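Side-chain contacts in leucine aminopeptidase 2 (Saccharomyces cerevisiae, PDB 2XQ0), which cleaves di- and tripeptides preferentially as a zinc aminopeptidase of the M1 family and shows low epoxide hydrolase activity in vitro: residues 72-77 and 154-159; 89-94 and 98-103; 196-201 and 278-283; 257-262 and 309-314. One frame throughout, in Å; residues are numbered along the deposited sequence.

Contact 1 of 4, residues 72-77 and 154-159; sequences SYLDVQ and LFPCFD
Leu74 makes this contact with its two methyl groups. CD1 lies over the flat face of the peptide link between Phe155 and Pro156, with Leu74 CD1 only 3.4 Å from Pro156 N and 3.5 Å from Phe155 C. The same methyl reaches the rim of the proline ring, Leu74 CD1 to Pro156 CD being 3.6 Å. Its twin is held more loosely, Leu74 CD2 standing 3.9 Å from Leu154 O. CG stands beside the backbone N (chi1 -67°), and the extended second torsion then carries CD1 out across the peptide. No hydrogen bond spans the two segments. The peptide leading into Pro156 has no N-H to offer, which suits it to an apolar neighbour on this face. In the next shell, Phe118 of strand 111-120 is touched by both Phe155 and Pro156, while Val50 of strand 45-56 meets the proline ring. Ser72 O accepts a hydrogen bond from Ser153 OG, which ties the start of 72-77 to the loop. Leu154 lies beside the substrate-binding Leu146. The contact thus fastens the loop between strands 141-144 and 165-172 to the start of strand 74-81, within the mixed beta-sheet of the M1 N-terminal domain.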
loop_
_atom_site.group_PDB
_atom_site.type_symbol
_atom_site.label_atom_id
_atom_site.label_comp_id
_atom_site.label_asym_id
_atom_site.label_seq_id
_atom_site.Cartn_x
_atom_site.Cartn_y
_atom_site.Cartn_z
ATOM N N SER A 72 -20.227 5.051 7.258
ATOM C CA SER A 72 -19.764 6.405 6.994
ATOM C C SER A 72 -20.393 6.919 5.700
ATOM O O SER A 72 -20.119 6.404 4.610
ATOM C CB SER A 72 -18.245 6.452 6.869
ATOM O OG SER A 72 -17.858 7.769 6.515
ATOM N N TYR A 73 -21.239 7.932 5.828
ATOM C CA TYR A 73 -21.950 8.500 4.692
ATOM C C TYR A 73 -22.699 7.451 3.882
ATOM O O TYR A 73 -22.712 7.506 2.648
ATOM C CB TYR A 73 -20.979 9.234 3.773
ATOM C CG TYR A 73 -20.112 10.272 4.444
ATOM C CD1 TYR A 73 -20.666 11.386 5.062
ATOM C CD2 TYR A 73 -18.730 10.148 4.433
ATOM C CE1 TYR A 73 -19.862 12.340 5.660
ATOM C CE2 TYR A 73 -17.922 11.085 5.026
ATOM C CZ TYR A 73 -18.488 12.179 5.636
ATOM O OH TYR A 73 -17.664 13.108 6.214
ATOM N N LEU A 74 -23.308 6.489 4.554
ATOM C CA LEU A 74 -24.222 5.580 3.857
ATOM C C LEU A 74 -25.663 6.025 4.055
ATOM O O LEU A 74 -26.000 6.675 5.048
ATOM C CB LEU A 74 -24.076 4.138 4.338
ATOM C CG LEU A 74 -22.783 3.391 4.057
ATOM C CD1 LEU A 74 -22.793 2.029 4.756
ATOM C CD2 LEU A 74 -22.593 3.234 2.568
ATOM N N ASP A 75 -26.503 5.691 3.084
ATOM C CA ASP A 75 -27.942 5.835 3.215
ATOM C C ASP A 75 -28.492 4.448 3.585
ATOM O O ASP A 75 -28.678 3.604 2.719
ATOM C CB ASP A 75 -28.512 6.329 1.876
ATOM C CG ASP A 75 -30.015 6.479 1.883
ATOM O OD1 ASP A 75 -30.645 6.309 2.948
ATOM O OD2 ASP A 75 -30.567 6.774 0.798
ATOM N N VAL A 76 -28.716 4.202 4.875
ATOM C CA VAL A 76 -29.296 2.932 5.311
ATOM C C VAL A 76 -30.825 2.998 5.211
ATOM O O VAL A 76 -31.465 3.870 5.804
ATOM C CB VAL A 76 -28.882 2.569 6.755
ATOM C CG1 VAL A 76 -29.530 1.253 7.189
ATOM C CG2 VAL A 76 -27.363 2.469 6.862
ATOM N N GLN A 77 -31.403 2.061 4.471
ATOM C CA GLN A 77 -32.798 2.168 4.051
ATOM C C GLN A 77 -33.728 1.253 4.826
ATOM O O GLN A 77 -34.807 1.677 5.261
ATOM C CB GLN A 77 -32.911 1.875 2.553
ATOM C CG GLN A 77 -32.174 2.856 1.685
ATOM C CD GLN A 77 -32.029 2.353 0.268
ATOM O OE1 GLN A 77 -31.616 1.214 0.044
ATOM N NE2 GLN A 77 -32.369 3.195 -0.701
ATOM N N LEU A 154 -18.615 1.945 2.172
ATOM C CA LEU A 154 -19.100 1.150 1.035
ATOM C C LEU A 154 -20.271 0.241 1.443
ATOM O O LEU A 154 -21.248 0.118 0.711
ATOM C CB LEU A 154 -17.970 0.311 0.424
ATOM C CG LEU A 154 -18.383 -0.588 -0.742
ATOM C CD1 LEU A 154 -18.960 0.247 -1.897
ATOM C CD2 LEU A 154 -17.239 -1.468 -1.246
ATOM N N PHE A 155 -20.171 -0.387 2.614
ATOM C CA PHE A 155 -21.307 -1.118 3.191
ATOM C C PHE A 155 -21.227 -1.155 4.708
ATOM O O PHE A 155 -20.151 -1.087 5.270
ATOM C CB PHE A 155 -21.411 -2.546 2.631
ATOM C CG PHE A 155 -20.205 -3.406 2.901
ATOM C CD1 PHE A 155 -20.248 -4.396 3.874
ATOM C CD2 PHE A 155 -19.035 -3.231 2.184
ATOM C CE1 PHE A 155 -19.134 -5.206 4.124
ATOM C CE2 PHE A 155 -17.913 -4.029 2.429
ATOM C CZ PHE A 155 -17.966 -5.017 3.404
ATOM N N PRO A 156 -22.383 -1.259 5.380
ATOM C CA PRO A 156 -22.375 -1.329 6.843
ATOM C C PRO A 156 -21.765 -2.654 7.275
ATOM O O PRO A 156 -22.077 -3.696 6.698
ATOM C CB PRO A 156 -23.861 -1.234 7.213
ATOM C CG PRO A 156 -24.602 -1.687 5.993
ATOM C CD PRO A 156 -23.731 -1.421 4.799
ATOM N N CYS A 157 -20.867 -2.613 8.253
ATOM C CA CYS A 157 -20.161 -3.820 8.636
ATOM C C CYS A 157 -19.422 -3.670 9.955
ATOM O O CYS A 157 -19.393 -2.599 10.567
ATOM C CB CYS A 157 -19.160 -4.202 7.534
ATOM S SG CYS A 157 -17.921 -2.926 7.155
ATOM N N PHE A 158 -18.828 -4.763 10.407
ATOM C CA PHE A 158 -17.893 -4.690 11.525
ATOM C C PHE A 158 -16.541 -4.345 10.912
ATOM O O PHE A 158 -15.755 -5.236 10.574
ATOM C CB PHE A 158 -17.821 -6.032 12.228
ATOM C CG PHE A 158 -19.109 -6.451 12.878
ATOM C CD1 PHE A 158 -19.561 -5.823 14.025
ATOM C CD2 PHE A 158 -19.859 -7.483 12.354
ATOM C CE1 PHE A 158 -20.740 -6.216 14.637
ATOM C CE2 PHE A 158 -21.041 -7.881 12.973
ATOM C CZ PHE A 158 -21.480 -7.244 14.113
ATOM N N ASP A 159 -16.288 -3.051 10.731
ATOM C CA ASP A 159 -15.122 -2.575 9.973
ATOM C C ASP A 159 -13.849 -2.562 10.821
ATOM O O ASP A 159 -13.289 -1.496 11.135
ATOM C CB ASP A 159 -15.386 -1.180 9.371
ATOM C CG ASP A 159 -14.335 -0.769 8.346
ATOM O OD1 ASP A 159 -13.475 -1.602 7.983
ATOM O OD2 ASP A 159 -14.367 0.397 7.881
#

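Contact 2 of 4, residues 89-94 and 98-103; sequences QIEQRK and GSRLVI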
loop_
_atom_site.group_PDB
_atom_site.type_symbol
_atom_site.label_atom_id
_atom_site.label_comp_id
_atom_site.label_asym_id
_atom_site.label_seq_id
_atom_site.Cartn_x
_atom_site.Cartn_y
_atom_site.Cartn_z
ATOM N N GLN A 89 -31.452 2.685 14.249
ATOM C CA GLN A 89 -31.222 4.127 14.295
ATOM C C GLN A 89 -29.754 4.408 13.990
ATOM O O GLN A 89 -28.861 3.745 14.510
ATOM C CB GLN A 89 -31.597 4.697 15.667
ATOM C CG GLN A 89 -31.237 6.184 15.885
ATOM C CD GLN A 89 -32.199 7.150 15.207
ATOM O OE1 GLN A 89 -31.785 8.077 14.503
ATOM N NE2 GLN A 89 -33.488 6.937 15.416
ATOM N N ILE A 90 -29.516 5.383 13.125
ATOM C CA ILE A 90 -28.175 5.861 12.843
ATOM C C ILE A 90 -27.852 6.956 13.849
ATOM O O ILE A 90 -28.701 7.797 14.159
ATOM C CB ILE A 90 -28.083 6.411 11.392
ATOM C CG1 ILE A 90 -26.641 6.518 10.935
ATOM C CG2 ILE A 90 -28.802 7.758 11.256
ATOM C CD1 ILE A 90 -26.042 5.177 10.574
ATOM N N GLU A 91 -26.645 6.920 14.403
ATOM C CA GLU A 91 -26.222 7.963 15.320
ATOM C C GLU A 91 -25.559 9.064 14.516
ATOM O O GLU A 91 -25.101 8.826 13.401
ATOM C CB GLU A 91 -25.252 7.384 16.361
ATOM C CG GLU A 91 -25.914 6.385 17.312
ATOM C CD GLU A 91 -25.018 5.987 18.472
ATOM O OE1 GLU A 91 -23.795 6.202 18.376
ATOM O OE2 GLU A 91 -25.536 5.454 19.482
ATOM N N GLN A 92 -25.491 10.271 15.074
ATOM C CA GLN A 92 -24.825 11.347 14.359
ATOM C C GLN A 92 -23.347 11.027 14.187
ATOM O O GLN A 92 -22.735 10.353 15.009
ATOM C CB GLN A 92 -25.018 12.703 15.046
ATOM C CG GLN A 92 -26.292 13.418 14.574
ATOM C CD GLN A 92 -26.679 14.585 15.440
ATOM O OE1 GLN A 92 -27.844 14.998 15.463
ATOM N NE2 GLN A 92 -25.711 15.130 16.168
ATOM N N ARG A 93 -22.789 11.519 13.096
ATOM C CA ARG A 93 -21.414 11.257 12.761
ATOM C C ARG A 93 -20.484 11.739 13.876
ATOM O O ARG A 93 -20.693 12.798 14.451
ATOM C CB ARG A 93 -21.116 11.974 11.457
ATOM C CG ARG A 93 -19.867 11.555 10.829
ATOM C CD ARG A 93 -19.672 12.221 9.485
ATOM N NE ARG A 93 -18.287 11.983 9.119
ATOM C CZ ARG A 93 -17.847 10.822 8.657
ATOM N NH1 ARG A 93 -18.703 9.826 8.451
ATOM N NH2 ARG A 93 -16.565 10.670 8.373
ATOM N N LYS A 94 -19.477 10.940 14.203
ATOM C CA LYS A 94 -18.397 11.411 15.065
ATOM C C LYS A 94 -17.075 11.201 14.342
ATOM O O LYS A 94 -16.791 10.098 13.881
ATOM C CB LYS A 94 -18.380 10.659 16.392
ATOM C CG LYS A 94 -18.242 9.154 16.251
ATOM C CD LYS A 94 -17.527 8.541 17.457
ATOM C CE LYS A 94 -16.039 8.895 17.462
ATOM N NZ LYS A 94 -15.301 8.252 18.586
ATOM N N GLY A 98 -16.948 7.929 12.023
ATOM C CA GLY A 98 -18.196 7.802 11.279
ATOM C C GLY A 98 -19.483 7.739 12.100
ATOM O O GLY A 98 -19.559 8.244 13.233
ATOM N N SER A 99 -20.509 7.111 11.518
ATOM C CA SER A 99 -21.847 7.100 12.099
ATOM C C SER A 99 -22.208 5.692 12.531
ATOM O O SER A 99 -22.363 4.806 11.708
ATOM C CB SER A 99 -22.885 7.601 11.078
ATOM O OG SER A 99 -22.603 8.930 10.665
ATOM N N ARG A 100 -22.357 5.476 13.828
ATOM C CA ARG A 100 -22.700 4.146 14.304
ATOM C C ARG A 100 -24.134 3.803 13.909
ATOM O O ARG A 100 -25.037 4.613 14.074
ATOM C CB ARG A 100 -22.536 4.065 15.825
ATOM C CG ARG A 100 -22.909 2.708 16.412
ATOM C CD ARG A 100 -22.852 2.736 17.956
ATOM N NE ARG A 100 -21.486 2.669 18.470
ATOM C CZ ARG A 100 -20.920 3.604 19.226
ATOM N NH1 ARG A 100 -21.601 4.685 19.560
ATOM N NH2 ARG A 100 -19.671 3.457 19.653
ATOM N N LEU A 101 -24.340 2.591 13.399
ATOM C CA LEU A 101 -25.674 2.112 13.080
ATOM C C LEU A 101 -26.093 1.183 14.200
ATOM O O LEU A 101 -25.394 0.226 14.506
ATOM C CB LEU A 101 -25.672 1.343 11.757
ATOM C CG LEU A 101 -26.882 0.447 11.469
ATOM C CD1 LEU A 101 -28.184 1.278 11.333
ATOM C CD2 LEU A 101 -26.633 -0.388 10.201
ATOM N N VAL A 102 -27.240 1.458 14.804
ATOM C CA VAL A 102 -27.659 0.730 15.995
ATOM C C VAL A 102 -28.911 -0.068 15.668
ATOM O O VAL A 102 -29.906 0.488 15.201
ATOM C CB VAL A 102 -27.959 1.695 17.134
ATOM C CG1 VAL A 102 -28.561 0.944 18.328
ATOM C CG2 VAL A 102 -26.673 2.455 17.521
ATOM N N ILE A 103 -28.854 -1.371 15.900
ATOM C CA ILE A 103 -29.939 -2.253 15.501
ATOM C C ILE A 103 -30.418 -3.042 16.707
ATOM O O ILE A 103 -29.616 -3.591 17.451
ATOM C CB ILE A 103 -29.489 -3.245 14.398
ATOM C CG1 ILE A 103 -28.983 -2.491 13.168
ATOM C CG2 ILE A 103 -30.645 -4.172 14.016
ATOM C CD1 ILE A 103 -28.176 -3.364 12.175
HETATM O O HOH W 1 -24.894 10.106 10.916
HETATM O O HOH W 2 -21.437 7.877 15.557
HETATM O O HOH W 3 -21.595 9.557 8.199
#
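Gln89 and Val102 form a hydrogen-bonded antiparallel pair in the beta hairpin of strands 84-90 and 101-104. Gln89 N gives its proton to Val102 O at 2.9 Å, and Val102 N returns the bond. Beside them Ile90 and Leu101 make a non-hydrogen-bonded pair, with Ile90 CD1 4.0 Å from Leu101 CB. Glu91 N donates a nearly straight bond to Arg100 O (168°). The same two residues meet again through their side chains, which run alongside each other. Arg100 NH1 meets Glu91 OE1 on its syn side at 2.9 Å, in a salt bridge whose carboxylate and guanidinium planes stand 88° apart, and the bend at chi3 (-77°) turns the guanidinium back to it. Arg100 NE also bonds Leu22 O. With an alanine in place of Glu91, Arg100 would probably lose its charge mate and its guanidinium would be freer to turn. Farther on the register slips by one residue, water links Ser99 OG to Glu91 O, and Lys94 and Gly98 exchange two backbone bonds. Arg93 extends over Gly98 CA, its guanidinium paired with Glu95. This beta hairpin pairs regularly at 89-90 with 101-102; waters bridge its turn end, and outermost strand 66-69 flanks 101-104.

Contact 3 of 4, residues 196-201 and 278-283; sequences FEQKVP and SPNMTF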
loop_
_atom_site.group_PDB
_atom_site.type_symbol
_atom_site.label_atom_id
_atom_site.label_comp_id
_atom_site.label_asym_id
_atom_site.label_seq_id
_atom_site.Cartn_x
_atom_site.Cartn_y
_atom_site.Cartn_z
ATOM N N PHE A 196 -19.295 -14.037 -7.317
ATOM C CA PHE A 196 -17.948 -14.370 -6.838
ATOM C C PHE A 196 -18.058 -15.077 -5.510
ATOM O O PHE A 196 -19.064 -14.959 -4.816
ATOM C CB PHE A 196 -17.105 -13.107 -6.598
ATOM C CG PHE A 196 -16.972 -12.223 -7.791
ATOM C CD1 PHE A 196 -15.905 -12.373 -8.669
ATOM C CD2 PHE A 196 -17.904 -11.229 -8.038
ATOM C CE1 PHE A 196 -15.774 -11.560 -9.766
ATOM C CE2 PHE A 196 -17.783 -10.409 -9.148
ATOM C CZ PHE A 196 -16.710 -10.570 -10.009
ATOM N N GLU A 197 -16.994 -15.757 -5.127
ATOM C CA GLU A 197 -16.930 -16.391 -3.820
ATOM C C GLU A 197 -15.536 -16.163 -3.239
ATOM O O GLU A 197 -14.538 -16.322 -3.951
ATOM C CB GLU A 197 -17.166 -17.884 -4.003
ATOM C CG GLU A 197 -17.569 -18.606 -2.759
ATOM C CD GLU A 197 -18.030 -20.015 -3.061
ATOM O OE1 GLU A 197 -17.507 -20.611 -4.037
ATOM O OE2 GLU A 197 -18.916 -20.513 -2.325
ATOM N N GLN A 198 -15.457 -15.780 -1.963
ATOM C CA GLN A 198 -14.168 -15.705 -1.275
ATOM C C GLN A 198 -14.252 -16.721 -0.158
ATOM O O GLN A 198 -14.902 -16.473 0.851
ATOM C CB GLN A 198 -13.890 -14.305 -0.708
ATOM C CG GLN A 198 -12.533 -14.208 0.025
ATOM C CD GLN A 198 -11.406 -14.838 -0.791
ATOM O OE1 GLN A 198 -11.020 -15.985 -0.554
ATOM N NE2 GLN A 198 -10.895 -14.101 -1.779
ATOM N N LYS A 199 -13.660 -17.894 -0.361
ATOM C CA LYS A 199 -13.840 -18.991 0.592
ATOM C C LYS A 199 -12.848 -18.958 1.765
ATOM O O LYS A 199 -13.017 -19.691 2.738
ATOM C CB LYS A 199 -13.833 -20.354 -0.116
ATOM C CG LYS A 199 -14.909 -20.485 -1.185
ATOM C CD LYS A 199 -15.343 -21.936 -1.422
ATOM C CE LYS A 199 -14.430 -22.657 -2.394
ATOM N NZ LYS A 199 -15.039 -23.937 -2.875
ATOM N N VAL A 200 -11.825 -18.105 1.680
ATOM C CA VAL A 200 -10.917 -17.870 2.804
ATOM C C VAL A 200 -11.430 -16.650 3.559
ATOM O O VAL A 200 -11.717 -15.642 2.927
ATOM C CB VAL A 200 -9.481 -17.543 2.297
ATOM C CG1 VAL A 200 -8.563 -17.195 3.469
ATOM C CG2 VAL A 200 -8.929 -18.677 1.467
ATOM N N PRO A 201 -11.591 -16.736 4.904
ATOM C CA PRO A 201 -12.172 -15.583 5.607
ATOM C C PRO A 201 -11.291 -14.344 5.472
ATOM O O PRO A 201 -10.066 -14.460 5.568
ATOM C CB PRO A 201 -12.220 -16.030 7.080
ATOM C CG PRO A 201 -12.087 -17.505 7.064
ATOM C CD PRO A 201 -11.371 -17.890 5.796
ATOM N N SER A 278 -5.855 -6.790 -2.460
ATOM C CA SER A 278 -7.133 -7.480 -2.358
ATOM C C SER A 278 -6.946 -8.909 -2.783
ATOM O O SER A 278 -6.389 -9.162 -3.846
ATOM C CB SER A 278 -8.190 -6.845 -3.252
ATOM O OG SER A 278 -8.556 -5.591 -2.739
ATOM N N PRO A 279 -7.407 -9.858 -1.954
ATOM C CA PRO A 279 -7.296 -11.290 -2.268
ATOM C C PRO A 279 -7.910 -11.674 -3.596
ATOM O O PRO A 279 -9.063 -11.346 -3.865
ATOM C CB PRO A 279 -8.076 -11.964 -1.135
ATOM C CG PRO A 279 -8.041 -10.999 -0.030
ATOM C CD PRO A 279 -8.040 -9.628 -0.644
ATOM N N ASN A 280 -7.143 -12.391 -4.404
ATOM C CA ASN A 280 -7.561 -12.812 -5.735
ATOM C C ASN A 280 -7.683 -11.682 -6.753
ATOM O O ASN A 280 -8.059 -11.926 -7.903
ATOM C CB ASN A 280 -8.856 -13.630 -5.700
ATOM C CG ASN A 280 -8.699 -14.952 -4.958
ATOM O OD1 ASN A 280 -9.364 -15.205 -3.955
ATOM N ND2 ASN A 280 -7.823 -15.800 -5.456
ATOM N N MET A 281 -7.354 -10.451 -6.363
ATOM C CA MET A 281 -7.334 -9.370 -7.349
ATOM C C MET A 281 -6.504 -8.207 -6.855
ATOM O O MET A 281 -7.037 -7.241 -6.350
ATOM C CB MET A 281 -8.757 -8.886 -7.689
ATOM C CG MET A 281 -8.869 -7.981 -8.932
ATOM S SD MET A 281 -8.201 -8.669 -10.478
ATOM C CE MET A 281 -9.282 -10.100 -10.668
ATOM N N THR A 282 -5.194 -8.312 -7.004
ATOM C CA THR A 282 -4.297 -7.212 -6.678
ATOM C C THR A 282 -4.643 -6.002 -7.546
ATOM O O THR A 282 -4.805 -6.130 -8.754
ATOM C CB THR A 282 -2.831 -7.666 -6.932
ATOM O OG1 THR A 282 -2.437 -8.537 -5.867
ATOM C CG2 THR A 282 -1.880 -6.467 -6.974
ATOM N N PHE A 283 -4.770 -4.828 -6.934
ATOM C CA PHE A 283 -5.002 -3.604 -7.677
ATOM C C PHE A 283 -3.639 -2.997 -7.902
ATOM O O PHE A 283 -2.853 -2.877 -6.967
ATOM C CB PHE A 283 -5.876 -2.622 -6.895
ATOM C CG PHE A 283 -7.342 -2.924 -6.939
ATOM C CD1 PHE A 283 -7.806 -4.226 -7.018
ATOM C CD2 PHE A 283 -8.268 -1.890 -6.873
ATOM C CE1 PHE A 283 -9.168 -4.500 -7.052
ATOM C CE2 PHE A 283 -9.630 -2.153 -6.905
ATOM C CZ PHE A 283 -10.081 -3.462 -6.998
HETATM O O HOH W 4 -9.839 -17.606 -2.430
#
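Gln198 and Asn280 meet amide to amide, with Pro279 crossing the glutamine chain at about a right angle. Gln198 NE2 donates to Asn280 OD1 at 2.9 Å, and the acceptor receives it in its own carbonyl plane. The two amides are turned to within 5° of one another, so the bond joins two almost coplanar groups. A bend at chi2 (47°) swings the Gln198 amide toward the turn, where Gln198 NE2 also comes 3.6 Å from Pro279 CB. Both of its polar atoms are further engaged: Gln198 OE1 receives Val200 N on a lone pair at 3.2 Å, and Gln198 NE2 has a second acceptor in Ser180 O. These bonds fix the amide's rotation. Pro279 and Asn280 are the central residues of a type II beta turn from Ser278 to Met281, closed by Met281 N to Ser278 O. Proline suits the first of these places, and the positive phi of Asn280 (69°) suits the second. The turn follows directly on the substrate-binding run Gly274 to Glu277, which resembles the GXMEN motif of M1 aminopeptidases, and it here meets strand 193-199 of the N-terminal domain. A leucine in place of Gln198 would probably leave Asn280 OD1 without this donor and Val200 N without its acceptor. The other end of the Asn280 amide, ND2, gives its bond to Trp259 O, and the proline ring rests on Leu206 and Asn310.

Contact 4 of 4, residues 257-262 and 309-314; sequences YEWGTY and GNLVTN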
loop_
_atom_site.group_PDB
_atom_site.type_symbol
_atom_site.label_atom_id
_atom_site.label_comp_id
_atom_site.label_asym_id
_atom_site.label_seq_id
_atom_site.Cartn_x
_atom_site.Cartn_y
_atom_site.Cartn_z
ATOM N N TYR A 257 0.567 -21.508 -1.672
ATOM C CA TYR A 257 -0.346 -20.369 -1.769
ATOM C C TYR A 257 -1.732 -20.987 -1.808
ATOM O O TYR A 257 -2.000 -21.827 -2.646
ATOM C CB TYR A 257 -0.029 -19.629 -3.074
ATOM C CG TYR A 257 -0.973 -18.523 -3.506
ATOM C CD1 TYR A 257 -0.848 -17.234 -2.995
ATOM C CD2 TYR A 257 -1.948 -18.756 -4.476
ATOM C CE1 TYR A 257 -1.697 -16.201 -3.419
ATOM C CE2 TYR A 257 -2.802 -17.738 -4.903
ATOM C CZ TYR A 257 -2.665 -16.465 -4.378
ATOM O OH TYR A 257 -3.499 -15.454 -4.815
ATOM N N GLU A 258 -2.619 -20.599 -0.905
ATOM C CA GLU A 258 -3.884 -21.329 -0.801
ATOM C C GLU A 258 -5.115 -20.582 -1.338
ATOM O O GLU A 258 -6.236 -21.061 -1.196
ATOM C CB GLU A 258 -4.122 -21.769 0.645
ATOM C CG GLU A 258 -4.435 -20.625 1.583
ATOM C CD GLU A 258 -4.293 -21.018 3.048
ATOM O OE1 GLU A 258 -3.158 -20.938 3.572
ATOM O OE2 GLU A 258 -5.308 -21.404 3.675
ATOM N N TRP A 259 -4.905 -19.435 -1.976
ATOM C CA TRP A 259 -6.014 -18.615 -2.473
ATOM C C TRP A 259 -6.508 -18.979 -3.887
ATOM O O TRP A 259 -7.442 -18.365 -4.397
ATOM C CB TRP A 259 -5.631 -17.131 -2.424
ATOM C CG TRP A 259 -5.223 -16.674 -1.039
ATOM C CD1 TRP A 259 -4.002 -16.852 -0.443
ATOM C CD2 TRP A 259 -6.032 -15.964 -0.088
ATOM N NE1 TRP A 259 -4.009 -16.306 0.818
ATOM C CE2 TRP A 259 -5.240 -15.751 1.059
ATOM C CE3 TRP A 259 -7.353 -15.502 -0.089
ATOM C CZ2 TRP A 259 -5.725 -15.094 2.186
ATOM C CZ3 TRP A 259 -7.832 -14.828 1.033
ATOM C CH2 TRP A 259 -7.028 -14.638 2.152
ATOM N N GLY A 260 -5.868 -19.951 -4.528
ATOM C CA GLY A 260 -6.276 -20.353 -5.861
ATOM C C GLY A 260 -5.579 -19.538 -6.944
ATOM O O GLY A 260 -4.449 -19.824 -7.325
ATOM N N THR A 261 -6.256 -18.514 -7.450
ATOM C CA THR A 261 -5.667 -17.702 -8.495
ATOM C C THR A 261 -4.918 -16.539 -7.865
ATOM O O THR A 261 -5.197 -16.152 -6.730
ATOM C CB THR A 261 -6.745 -17.142 -9.417
ATOM O OG1 THR A 261 -7.671 -16.376 -8.636
ATOM C CG2 THR A 261 -7.488 -18.285 -10.116
ATOM N N TYR A 262 -3.941 -16.023 -8.597
ATOM C CA TYR A 262 -3.325 -14.742 -8.278
ATOM C C TYR A 262 -3.452 -13.807 -9.486
ATOM O O TYR A 262 -2.670 -13.893 -10.443
ATOM C CB TYR A 262 -1.855 -14.883 -7.882
ATOM C CG TYR A 262 -1.311 -13.535 -7.474
ATOM C CD1 TYR A 262 -1.508 -13.047 -6.180
ATOM C CD2 TYR A 262 -0.694 -12.706 -8.395
ATOM C CE1 TYR A 262 -1.033 -11.791 -5.814
ATOM C CE2 TYR A 262 -0.224 -11.440 -8.036
ATOM C CZ TYR A 262 -0.397 -10.994 -6.753
ATOM O OH TYR A 262 0.059 -9.739 -6.408
ATOM N N GLY A 309 -0.927 -10.309 6.159
ATOM C CA GLY A 309 -1.962 -9.318 5.950
ATOM C C GLY A 309 -3.251 -10.033 5.653
ATOM O O GLY A 309 -4.231 -9.857 6.365
ATOM N N ASN A 310 -3.234 -10.866 4.617
ATOM C CA ASN A 310 -4.453 -11.512 4.142
ATOM C C ASN A 310 -4.793 -12.779 4.905
ATOM O O ASN A 310 -5.911 -12.931 5.398
ATOM C CB ASN A 310 -4.366 -11.764 2.639
ATOM C CG ASN A 310 -4.225 -10.464 1.843
ATOM O OD1 ASN A 310 -4.090 -9.381 2.414
ATOM N ND2 ASN A 310 -4.247 -10.576 0.529
ATOM N N LEU A 311 -3.808 -13.660 5.037
ATOM C CA LEU A 311 -3.964 -14.912 5.757
ATOM C C LEU A 311 -3.861 -14.674 7.263
ATOM O O LEU A 311 -4.671 -15.183 8.056
ATOM C CB LEU A 311 -2.886 -15.903 5.287
ATOM C CG LEU A 311 -3.075 -17.333 5.790
ATOM C CD1 LEU A 311 -4.432 -17.866 5.335
ATOM C CD2 LEU A 311 -1.938 -18.247 5.316
ATOM N N VAL A 312 -2.867 -13.875 7.654
ATOM C CA VAL A 312 -2.634 -13.540 9.051
ATOM C C VAL A 312 -2.702 -12.022 9.164
ATOM O O VAL A 312 -1.945 -11.330 8.515
ATOM C CB VAL A 312 -1.239 -14.025 9.525
ATOM C CG1 VAL A 312 -0.929 -13.478 10.902
ATOM C CG2 VAL A 312 -1.170 -15.543 9.529
ATOM N N THR A 313 -3.632 -11.511 9.962
ATOM C CA THR A 313 -3.986 -10.094 9.910
ATOM C C THR A 313 -3.748 -9.366 11.227
ATOM O O THR A 313 -3.938 -9.929 12.294
ATOM C CB THR A 313 -5.474 -9.955 9.540
ATOM O OG1 THR A 313 -5.746 -10.766 8.394
ATOM C CG2 THR A 313 -5.839 -8.486 9.240
ATOM N N ASN A 314 -3.342 -8.102 11.159
ATOM C CA ASN A 314 -3.235 -7.313 12.369
ATOM C C ASN A 314 -4.622 -7.100 12.980
ATOM O O ASN A 314 -5.604 -6.842 12.273
ATOM C CB ASN A 314 -2.548 -5.957 12.116
ATOM C CG ASN A 314 -3.076 -5.242 10.864
ATOM O OD1 ASN A 314 -4.185 -5.484 10.417
ATOM N ND2 ASN A 314 -2.269 -4.354 10.307
#
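Trp259 turns the edge of its indole to the backbone of Asn310 and Leu311 at the end of helix 297-311. Leu311 N lies near the ring plane, 3.7 Å from Trp259 CZ2, and Asn310 O is also at the edge, 3.8 Å from Trp259 CH2. Asn310 crosses the indole at about a right angle, with its amide turned 78° from the ring plane. It is Asn310 CB that meets Trp259 CZ2, at 3.6 Å and obliquely. With Asn310 CG opposite the carbonyl carbon (chi1 -62°), the amide leaves CB facing the indole and passes on to the substrate-binding Glu277, whose backbone O takes a bond from Asn310 ND2. Glu258 comes to Leu311 across its branch, again at about a right angle, so that Glu258 OE1 touches Leu311 CD2 at 3.4 Å. Trp259 O accepts from Asn280 ND2, and Trp259 NE1 makes a weak hydrogen bond to Ser306 O, farther back on the helix that carries the zinc ligands His301 and His305. Between the two segments there is only van der Waals packing of an indole, a CB and leucine methyls, one of them against a carboxylate oxygen that it does not bond, so the contact itself carries little directional polar force.

How the contacts relate
Contacts 1, 3 and 4 are buried, whereas contact 2 lies at the surface and carries the most hydrogen bonds across its segments. Contacts 1, 2 and 3 all reach the same mixed sheet. Contacts 1 and 2 adjoin on neighbouring strands, where Arg93 bonds to Ser72 OG, and 89-103 is nested in the chain loop that contact 1 closes. Contacts 3 and 4 also touch, with centres about 8 Å apart, and Thr282 OG1 and Tyr262 OH join them; their segments alternate along the chain. Chemistry follows place: apolar methyls on a peptide in contact 1, backbone strand pairing with a salt bridge and waters in contact 2, paired amides between domains in contact 3, and an aromatic edge near the zinc helix in contact 4.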